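Local coordinates for protein tRNA(Phe) 7-((3-amino-3-carboxypropyl)-4-demethylwyosine(37)-N(4))-methyltransferase 1 (Pyrococcus horikoshii, PDB 2IT2) that probably methylates the N-4 position of a wyosine precursor at position 37 of tRNA(Phe), using S-adenosyl-L-methionine as methyl donor, at residues Arg104-His109 against Glu186-Leu191; Val82-Val87 against Glu168-Ile173. All blocks are in the same frame, centred on the assembly; numbering follows the deposited sequence.

Contact 1 (Arg104-His109 against Glu186-Leu191)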
ATOM      1  N   ARG B 104       0.042   8.506   7.146  1.00 14.70           N
ATOM      2  CA  ARG B 104      -0.466   7.197   6.731  1.00 15.20           C
ATOM      3  C   ARG B 104      -1.986   7.144   6.726  1.00 14.73           C
ATOM      4  O   ARG B 104      -2.646   7.705   7.600  1.00 15.35           O
ATOM      5  CB  ARG B 104       0.070   6.094   7.648  1.00 17.18           C
ATOM      6  CG  ARG B 104       1.568   5.898   7.544  1.00 19.53           C
ATOM      7  CD  ARG B 104       1.951   5.328   6.187  1.00 21.22           C
ATOM      8  NE  ARG B 104       3.381   5.042   6.090  1.00 20.98           N
ATOM      9  CZ  ARG B 104       4.301   5.933   5.736  1.00 19.99           C
ATOM     10  NH1 ARG B 104       3.941   7.172   5.441  1.00 18.59           N
ATOM     11  NH2 ARG B 104       5.583   5.583   5.685  1.00 22.74           N
ATOM     12  N   SER B 105      -2.520   6.435   5.737  1.00 14.71           N
ATOM     13  CA  SER B 105      -3.965   6.274   5.556  1.00 15.19           C
ATOM     14  C   SER B 105      -4.622   5.414   6.620  1.00 17.16           C
ATOM     15  O   SER B 105      -3.960   4.598   7.267  1.00 16.29           O
ATOM     16  CB  SER B 105      -4.238   5.635   4.187  1.00 17.65           C
ATOM     17  OG  SER B 105      -5.525   5.023   4.154  1.00 19.53           O
ATOM     18  N   PRO B 106      -5.935   5.608   6.835  1.00 15.84           N
ATOM     19  CA  PRO B 106      -6.618   4.784   7.831  1.00 17.12           C
ATOM     20  C   PRO B 106      -6.592   3.368   7.233  1.00 16.13           C
ATOM     21  O   PRO B 106      -6.476   3.202   6.008  1.00 15.86           O
ATOM     22  CB  PRO B 106      -8.047   5.352   7.850  1.00 18.06           C
ATOM     23  CG  PRO B 106      -7.885   6.759   7.425  1.00 20.34           C
ATOM     24  CD  PRO B 106      -6.811   6.690   6.350  1.00 18.42           C
ATOM     25  N   ILE B 107      -6.686   2.364   8.098  1.00 15.40           N
ATOM     26  CA  ILE B 107      -6.717   0.975   7.661  1.00 16.21           C
ATOM     27  C   ILE B 107      -7.820   0.261   8.433  1.00 16.37           C
ATOM     28  O   ILE B 107      -7.835   0.266   9.664  1.00 17.88           O
ATOM     29  CB  ILE B 107      -5.393   0.237   7.946  1.00 17.46           C
ATOM     30  CG1 ILE B 107      -4.233   0.916   7.217  1.00 19.18           C
ATOM     31  CG2 ILE B 107      -5.529  -1.226   7.521  1.00 20.55           C
ATOM     32  CD1 ILE B 107      -2.891   0.263   7.464  1.00 24.17           C
ATOM     33  N   LEU B 108      -8.754  -0.345   7.708  1.00 15.88           N
ATOM     34  CA  LEU B 108      -9.838  -1.071   8.355  1.00 15.83           C
ATOM     35  C   LEU B 108      -9.742  -2.534   7.916  1.00 13.05           C
ATOM     36  O   LEU B 108      -9.475  -2.830   6.741  1.00 14.81           O
ATOM     37  CB  LEU B 108     -11.206  -0.486   7.948  1.00 19.11           C
ATOM     38  CG  LEU B 108     -11.428   1.037   7.984  1.00 20.05           C
ATOM     39  CD1 LEU B 108     -12.792   1.370   7.402  1.00 24.52           C
ATOM     40  CD2 LEU B 108     -11.309   1.566   9.415  1.00 25.16           C
ATOM     41  N   HIS B 109      -9.906  -3.447   8.864  1.00 13.86           N
ATOM     42  CA  HIS B 109      -9.885  -4.867   8.554  1.00 13.73           C
ATOM     43  C   HIS B 109     -11.293  -5.362   8.833  1.00 14.38           C
ATOM     44  O   HIS B 109     -11.825  -5.161   9.932  1.00 16.03           O
ATOM     45  CB  HIS B 109      -8.843  -5.588   9.410  1.00 16.17           C
ATOM     46  CG  HIS B 109      -7.439  -5.358   8.947  1.00 19.08           C
ATOM     47  ND1 HIS B 109      -6.337  -5.800   9.655  1.00 24.49           N
ATOM     48  CD2 HIS B 109      -6.955  -4.762   7.835  1.00 21.88           C
ATOM     49  CE1 HIS B 109      -5.241  -5.485   8.991  1.00 24.17           C
ATOM     50  NE2 HIS B 109      -5.583  -4.856   7.884  1.00 22.70           N
ATOM     51  N   GLU B 186     -12.851  12.670   5.608  1.00 20.44           N
ATOM     52  CA  GLU B 186     -13.986  12.847   4.705  1.00 20.39           C
ATOM     53  C   GLU B 186     -14.380  11.510   4.097  1.00 20.14           C
ATOM     54  O   GLU B 186     -15.564  11.192   4.009  1.00 19.46           O
ATOM     55  CB  GLU B 186     -13.630  13.805   3.571  1.00 22.47           C
ATOM     56  CG  GLU B 186     -13.382  15.228   3.988  1.00 28.21           C
ATOM     57  CD  GLU B 186     -12.551  15.962   2.959  1.00 30.07           C
ATOM     58  OE1 GLU B 186     -12.796  15.764   1.750  1.00 34.10           O
ATOM     59  OE2 GLU B 186     -11.657  16.743   3.349  1.00 33.54           O
ATOM     60  N   LYS B 187     -13.384  10.740   3.665  1.00 17.58           N
ATOM     61  CA  LYS B 187     -13.624   9.432   3.066  1.00 16.78           C
ATOM     62  C   LYS B 187     -14.229   8.446   4.067  1.00 16.80           C
ATOM     63  O   LYS B 187     -15.068   7.619   3.705  1.00 16.85           O
ATOM     64  CB  LYS B 187     -12.319   8.871   2.488  1.00 17.99           C
ATOM     65  CG  LYS B 187     -11.829   9.642   1.274  1.00 20.03           C
ATOM     66  CD  LYS B 187     -10.561   9.048   0.699  1.00 22.85           C
ATOM     67  CE  LYS B 187     -10.178   9.784  -0.577  1.00 23.94           C
ATOM     68  NZ  LYS B 187      -8.942   9.209  -1.158  1.00 24.71           N
ATOM     69  N   LEU B 188     -13.813   8.518   5.326  1.00 16.99           N
ATOM     70  CA  LEU B 188     -14.370   7.609   6.319  1.00 16.92           C
ATOM     71  C   LEU B 188     -15.848   7.918   6.544  1.00 16.78           C
ATOM     72  O   LEU B 188     -16.667   7.007   6.668  1.00 17.36           O
ATOM     73  CB  LEU B 188     -13.590   7.705   7.638  1.00 16.78           C
ATOM     74  CG  LEU B 188     -12.170   7.114   7.623  1.00 18.20           C
ATOM     75  CD1 LEU B 188     -11.383   7.614   8.830  1.00 17.97           C
ATOM     76  CD2 LEU B 188     -12.245   5.589   7.610  1.00 17.18           C
ATOM     77  N   LYS B 189     -16.193   9.201   6.588  1.00 18.29           N
ATOM     78  CA  LYS B 189     -17.586   9.587   6.775  1.00 19.33           C
ATOM     79  C   LYS B 189     -18.406   9.173   5.552  1.00 18.24           C
ATOM     80  O   LYS B 189     -19.551   8.733   5.692  1.00 19.79           O
ATOM     81  CB  LYS B 189     -17.705  11.093   7.007  1.00 20.87           C
ATOM     82  CG  LYS B 189     -17.167  11.541   8.348  1.00 26.01           C
ATOM     83  CD  LYS B 189     -17.426  13.013   8.564  1.00 29.67           C
ATOM     84  CE  LYS B 189     -16.966  13.442   9.938  1.00 33.09           C
ATOM     85  NZ  LYS B 189     -15.493  13.311  10.091  1.00 34.02           N
ATOM     86  N   ARG B 190     -17.831   9.303   4.359  1.00 16.84           N
ATOM     87  CA  ARG B 190     -18.538   8.903   3.138  1.00 18.60           C
ATOM     88  C   ARG B 190     -18.850   7.402   3.180  1.00 17.22           C
ATOM     89  O   ARG B 190     -19.970   6.979   2.878  1.00 17.49           O
ATOM     90  CB  ARG B 190     -17.702   9.223   1.898  1.00 18.77           C
ATOM     91  CG  ARG B 190     -17.753  10.676   1.470  1.00 25.53           C
ATOM     92  CD  ARG B 190     -16.704  10.956   0.404  1.00 28.62           C
ATOM     93  NE  ARG B 190     -16.789  10.057  -0.746  1.00 32.25           N
ATOM     94  CZ  ARG B 190     -15.869   9.997  -1.706  1.00 33.79           C
ATOM     95  NH1 ARG B 190     -14.800  10.777  -1.644  1.00 35.08           N
ATOM     96  NH2 ARG B 190     -16.015   9.164  -2.728  1.00 34.78           N
ATOM     97  N   LEU B 191     -17.858   6.597   3.546  1.00 16.56           N
ATOM     98  CA  LEU B 191     -18.030   5.153   3.639  1.00 16.77           C
ATOM     99  C   LEU B 191     -19.126   4.784   4.646  1.00 18.02           C
ATOM    100  O   LEU B 191     -19.960   3.906   4.383  1.00 17.69           O
ATOM    101  CB  LEU B 191     -16.704   4.498   4.058  1.00 15.59           C
ATOM    102  CG  LEU B 191     -16.702   2.969   4.226  1.00 17.10           C
ATOM    103  CD1 LEU B 191     -17.156   2.299   2.928  1.00 20.19           C
ATOM    104  CD2 LEU B 191     -15.307   2.492   4.618  1.00 21.50           C
TER
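Leu188 lays one branch against the ring of Pro106: its CD1 methyl rests 3.9 Å from Pro106 CG and 4.1 Å from Pro106 CB, so the helix residue meets the CB-CG side of the pyrrolidine, the two side chains lying aslant. Its other methyl, CD2, turns to Leu108 and stands 4.3 Å from Leu108 CD1, so the two branches of one leucine serve two residues that lie two apart on the strand side. Leu108 then meets Leu191 tip to tip, its CD1 lying 3.9 Å from Leu191 CD2. Leu191 gets there with CG anti to the backbone N (chi1 179°), whereas Leu188, one turn earlier, keeps CG beside its N (chi1 -71°). The contact is wholly apolar, and all four side chains are buried. Between Pro106 and Leu108, Ile107 points the other way, in the alternation of an extended chain. The chain around Ser105 and Pro106 is tied locally, Ser105 OG donating to Pro106 O at 2.8 Å while also accepting from Ser149 N. Phe184, one helical turn before Leu188, packs on Ser105 and Pro106; Ile35 touches both Leu108 and Leu188, and Phe130 closes on Leu188. Helix 167-194 thus lies against strand 98-112 of the antiparallel sheet, where Leu108 pairs through its backbone with Ile147 of strand 143-148 and Ile107 with Cys54 of strand 48-63.

Contact 2 (Val82-Val87 against Glu168-Ile173)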
ATOM      1  N   VAL B  82      -2.599  18.476  12.837  1.00 22.70           N
ATOM      2  CA  VAL B  82      -1.680  19.035  13.817  1.00 23.43           C
ATOM      3  C   VAL B  82      -1.299  20.494  13.591  1.00 24.25           C
ATOM      4  O   VAL B  82      -1.563  21.082  12.544  1.00 23.86           O
ATOM      5  CB  VAL B  82      -0.375  18.197  13.874  1.00 22.54           C
ATOM      6  CG1 VAL B  82      -0.692  16.748  14.225  1.00 23.24           C
ATOM      7  CG2 VAL B  82       0.346  18.272  12.530  1.00 20.44           C
ATOM      8  N   SER B  83      -0.678  21.073  14.609  1.00 26.45           N
ATOM      9  CA  SER B  83      -0.222  22.450  14.532  1.00 27.76           C
ATOM     10  C   SER B  83       1.292  22.399  14.479  1.00 27.82           C
ATOM     11  O   SER B  83       1.893  21.366  14.871  1.00 28.14           O
ATOM     12  CB  SER B  83      -0.654  23.243  15.756  1.00 28.74           C
ATOM     13  OG  SER B  83      -0.198  22.639  16.959  1.00 31.43           O
ATOM     14  N   LEU B  84       1.916  23.488  13.998  1.00 28.72           N
ATOM     15  CA  LEU B  84       3.382  23.536  13.888  1.00 29.94           C
ATOM     16  C   LEU B  84       3.992  23.353  15.274  1.00 30.10           C
ATOM     17  O   LEU B  84       5.014  22.732  15.385  1.00 30.24           O
ATOM     18  CB  LEU B  84       3.857  24.863  13.319  1.00 32.24           C
ATOM     19  CG  LEU B  84       5.196  25.096  12.626  1.00 33.94           C
ATOM     20  CD1 LEU B  84       5.669  23.833  11.880  1.00 35.35           C
ATOM     21  CD2 LEU B  84       4.998  26.334  11.707  1.00 35.24           C
ATOM     22  N   TYR B  85       3.349  23.874  16.327  1.00 30.89           N
ATOM     23  CA  TYR B  85       3.837  23.758  17.717  1.00 30.09           C
ATOM     24  C   TYR B  85       4.014  22.310  18.136  1.00 28.73           C
ATOM     25  O   TYR B  85       5.072  21.926  18.630  1.00 28.69           O
ATOM     26  CB  TYR B  85       2.877  24.439  18.716  1.00 33.99           C
ATOM     27  CG  TYR B  85       3.251  24.165  20.158  1.00 37.22           C
ATOM     28  CD1 TYR B  85       4.332  24.816  20.755  1.00 38.69           C
ATOM     29  CD2 TYR B  85       2.529  23.248  20.925  1.00 38.42           C
ATOM     30  CE1 TYR B  85       4.688  24.559  22.077  1.00 39.89           C
ATOM     31  CE2 TYR B  85       2.877  22.985  22.252  1.00 40.10           C
ATOM     32  CZ  TYR B  85       3.956  23.648  22.820  1.00 40.28           C
ATOM     33  OH  TYR B  85       4.306  23.407  24.131  1.00 41.82           O
ATOM     34  N   GLU B  86       2.961  21.522  17.949  1.00 26.75           N
ATOM     35  CA  GLU B  86       2.990  20.109  18.287  1.00 26.78           C
ATOM     36  C   GLU B  86       4.147  19.395  17.585  1.00 24.91           C
ATOM     37  O   GLU B  86       4.887  18.632  18.202  1.00 25.00           O
ATOM     38  CB  GLU B  86       1.665  19.438  17.889  1.00 27.54           C
ATOM     39  CG  GLU B  86       0.478  19.776  18.783  1.00 30.10           C
ATOM     40  CD  GLU B  86      -0.811  19.090  18.352  1.00 31.54           C
ATOM     41  OE1 GLU B  86      -1.291  19.363  17.229  1.00 32.27           O
ATOM     42  OE2 GLU B  86      -1.340  18.281  19.142  1.00 32.01           O
ATOM     43  N   VAL B  87       4.301  19.650  16.291  1.00 23.15           N
ATOM     44  CA  VAL B  87       5.347  18.996  15.522  1.00 21.41           C
ATOM     45  C   VAL B  87       6.725  19.427  16.009  1.00 21.66           C
ATOM     46  O   VAL B  87       7.621  18.601  16.167  1.00 20.12           O
ATOM     47  CB  VAL B  87       5.165  19.280  14.007  1.00 20.84           C
ATOM     48  CG1 VAL B  87       6.288  18.636  13.215  1.00 20.79           C
ATOM     49  CG2 VAL B  87       3.809  18.735  13.536  1.00 20.04           C
ATOM     50  N   GLU B 168       9.870  27.343   7.301  1.00 19.75           N
ATOM     51  CA  GLU B 168       9.048  27.483   6.112  1.00 20.18           C
ATOM     52  C   GLU B 168       8.718  26.125   5.498  1.00 18.84           C
ATOM     53  O   GLU B 168       7.556  25.852   5.195  1.00 16.94           O
ATOM     54  CB  GLU B 168       9.730  28.361   5.063  1.00 22.88           C
ATOM     55  CG  GLU B 168       8.858  28.600   3.849  1.00 28.65           C
ATOM     56  CD  GLU B 168       7.490  29.137   4.231  1.00 32.19           C
ATOM     57  OE1 GLU B 168       7.430  30.236   4.822  1.00 34.60           O
ATOM     58  OE2 GLU B 168       6.479  28.459   3.946  1.00 35.43           O
ATOM     59  N   TYR B 169       9.728  25.277   5.302  1.00 15.87           N
ATOM     60  CA  TYR B 169       9.504  23.951   4.730  1.00 15.90           C
ATOM     61  C   TYR B 169       8.624  23.162   5.685  1.00 15.55           C
ATOM     62  O   TYR B 169       7.682  22.508   5.243  1.00 14.63           O
ATOM     63  CB  TYR B 169      10.844  23.238   4.472  1.00 16.10           C
ATOM     64  CG  TYR B 169      10.769  21.858   3.805  1.00 15.19           C
ATOM     65  CD1 TYR B 169       9.777  21.536   2.873  1.00 16.13           C
ATOM     66  CD2 TYR B 169      11.724  20.884   4.089  1.00 19.67           C
ATOM     67  CE1 TYR B 169       9.747  20.266   2.238  1.00 15.37           C
ATOM     68  CE2 TYR B 169      11.704  19.625   3.468  1.00 19.08           C
ATOM     69  CZ  TYR B 169      10.714  19.319   2.545  1.00 17.96           C
ATOM     70  OH  TYR B 169      10.702  18.059   1.962  1.00 21.15           O
ATOM     71  N   LEU B 170       8.890  23.234   6.986  1.00 14.58           N
ATOM     72  CA  LEU B 170       8.067  22.498   7.943  1.00 16.17           C
ATOM     73  C   LEU B 170       6.609  22.969   7.865  1.00 17.53           C
ATOM     74  O   LEU B 170       5.686  22.157   7.968  1.00 17.65           O
ATOM     75  CB  LEU B 170       8.609  22.653   9.370  1.00 17.27           C
ATOM     76  CG  LEU B 170       7.919  21.747  10.405  1.00 20.36           C
ATOM     77  CD1 LEU B 170       8.130  20.286  10.029  1.00 21.57           C
ATOM     78  CD2 LEU B 170       8.479  22.013  11.784  1.00 20.49           C
ATOM     79  N   ASN B 171       6.394  24.268   7.657  1.00 17.57           N
ATOM     80  CA  ASN B 171       5.034  24.794   7.539  1.00 18.19           C
ATOM     81  C   ASN B 171       4.312  24.226   6.313  1.00 17.72           C
ATOM     82  O   ASN B 171       3.122  23.908   6.383  1.00 18.36           O
ATOM     83  CB  ASN B 171       5.048  26.315   7.445  1.00 22.31           C
ATOM     84  CG  ASN B 171       3.663  26.886   7.283  1.00 25.81           C
ATOM     85  OD1 ASN B 171       3.383  27.587   6.310  1.00 30.69           O
ATOM     86  ND2 ASN B 171       2.788  26.598   8.236  1.00 28.73           N
ATOM     87  N   LYS B 172       5.023  24.106   5.195  1.00 16.00           N
ATOM     88  CA  LYS B 172       4.436  23.546   3.978  1.00 16.79           C
ATOM     89  C   LYS B 172       4.124  22.056   4.175  1.00 16.73           C
ATOM     90  O   LYS B 172       3.081  21.582   3.731  1.00 16.51           O
ATOM     91  CB  LYS B 172       5.384  23.720   2.783  1.00 18.23           C
ATOM     92  CG  LYS B 172       5.704  25.163   2.422  1.00 22.25           C
ATOM     93  CD  LYS B 172       4.459  25.919   2.001  1.00 25.27           C
ATOM     94  CE  LYS B 172       4.788  27.345   1.613  1.00 28.47           C
ATOM     95  NZ  LYS B 172       3.554  28.098   1.267  1.00 30.87           N
ATOM     96  N   ILE B 173       5.009  21.318   4.843  1.00 16.33           N
ATOM     97  CA  ILE B 173       4.787  19.892   5.087  1.00 17.36           C
ATOM     98  C   ILE B 173       3.557  19.684   5.973  1.00 16.67           C
ATOM     99  O   ILE B 173       2.735  18.792   5.714  1.00 15.19           O
ATOM    100  CB  ILE B 173       6.022  19.258   5.773  1.00 19.14           C
ATOM    101  CG1 ILE B 173       7.204  19.274   4.805  1.00 19.79           C
ATOM    102  CG2 ILE B 173       5.705  17.847   6.269  1.00 20.99           C
ATOM    103  CD1 ILE B 173       8.540  18.957   5.462  1.00 22.56           C
TER
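Leu84 sets its CD1 methyl against the CG-CD2 side of Leu170, 3.3 Å from Leu170 CD2 and 3.4 Å from Leu170 CG. These two spacings are shorter than normal carbon contacts and, with chi2 of 31° far from staggered, leave the exact position of the Leu84 methyls doubtful. Leu170 and Val87 slide past each other in opposite directions, with Leu170 CD1 4.0 Å from Val87 CG1. Val87, a turn on from the first residue of helix 84-91, also packs on Phe101 and Val174, while Leu170 reaches on to Leu88 and Ile91. The start of this helix is a capping box: Ser83 N donates to the anti lone pair of Glu86 OE1 at 3.2 Å, and Ser83 OG receives a long, weak but nearly straight bond from Glu86 N. Leu84, the residue after the N-cap, faces helix 167-194 from the first turn. Toward solvent the fit slackens. Asn171 comes at about a right angle to Leu84, with ND2 4.1 Å from Leu84 CD2, a loose van der Waals contact between a methyl and the amide nitrogen of a partly exposed residue. On another flank of helix 167-194, Tyr169 OH hydrogen-bonds to Leu156 O of the second subunit, and Lys172 packs on Phe164 of that subunit.

In the fold
Both contacts draw on helix 167-194, near its beginning in contact 2 and toward its end in contact 1, with centres 24 Å apart and nearest atoms about 11 Å apart. Contact 1 sets the helix against a strand near the centre of the chain, and every touching residue is buried. Contact 2 sets it against the short helix 84-91 about 22 Å from that centre, where a partly exposed leucine forms the middle of the apolar patch and an asparagine lies at its margin. Leucines carry both, yet polar chemistry enters differently: a serine beside the proline in contact 1, a helix cap in contact 2. The second subunit touches the segments of contact 2 alone.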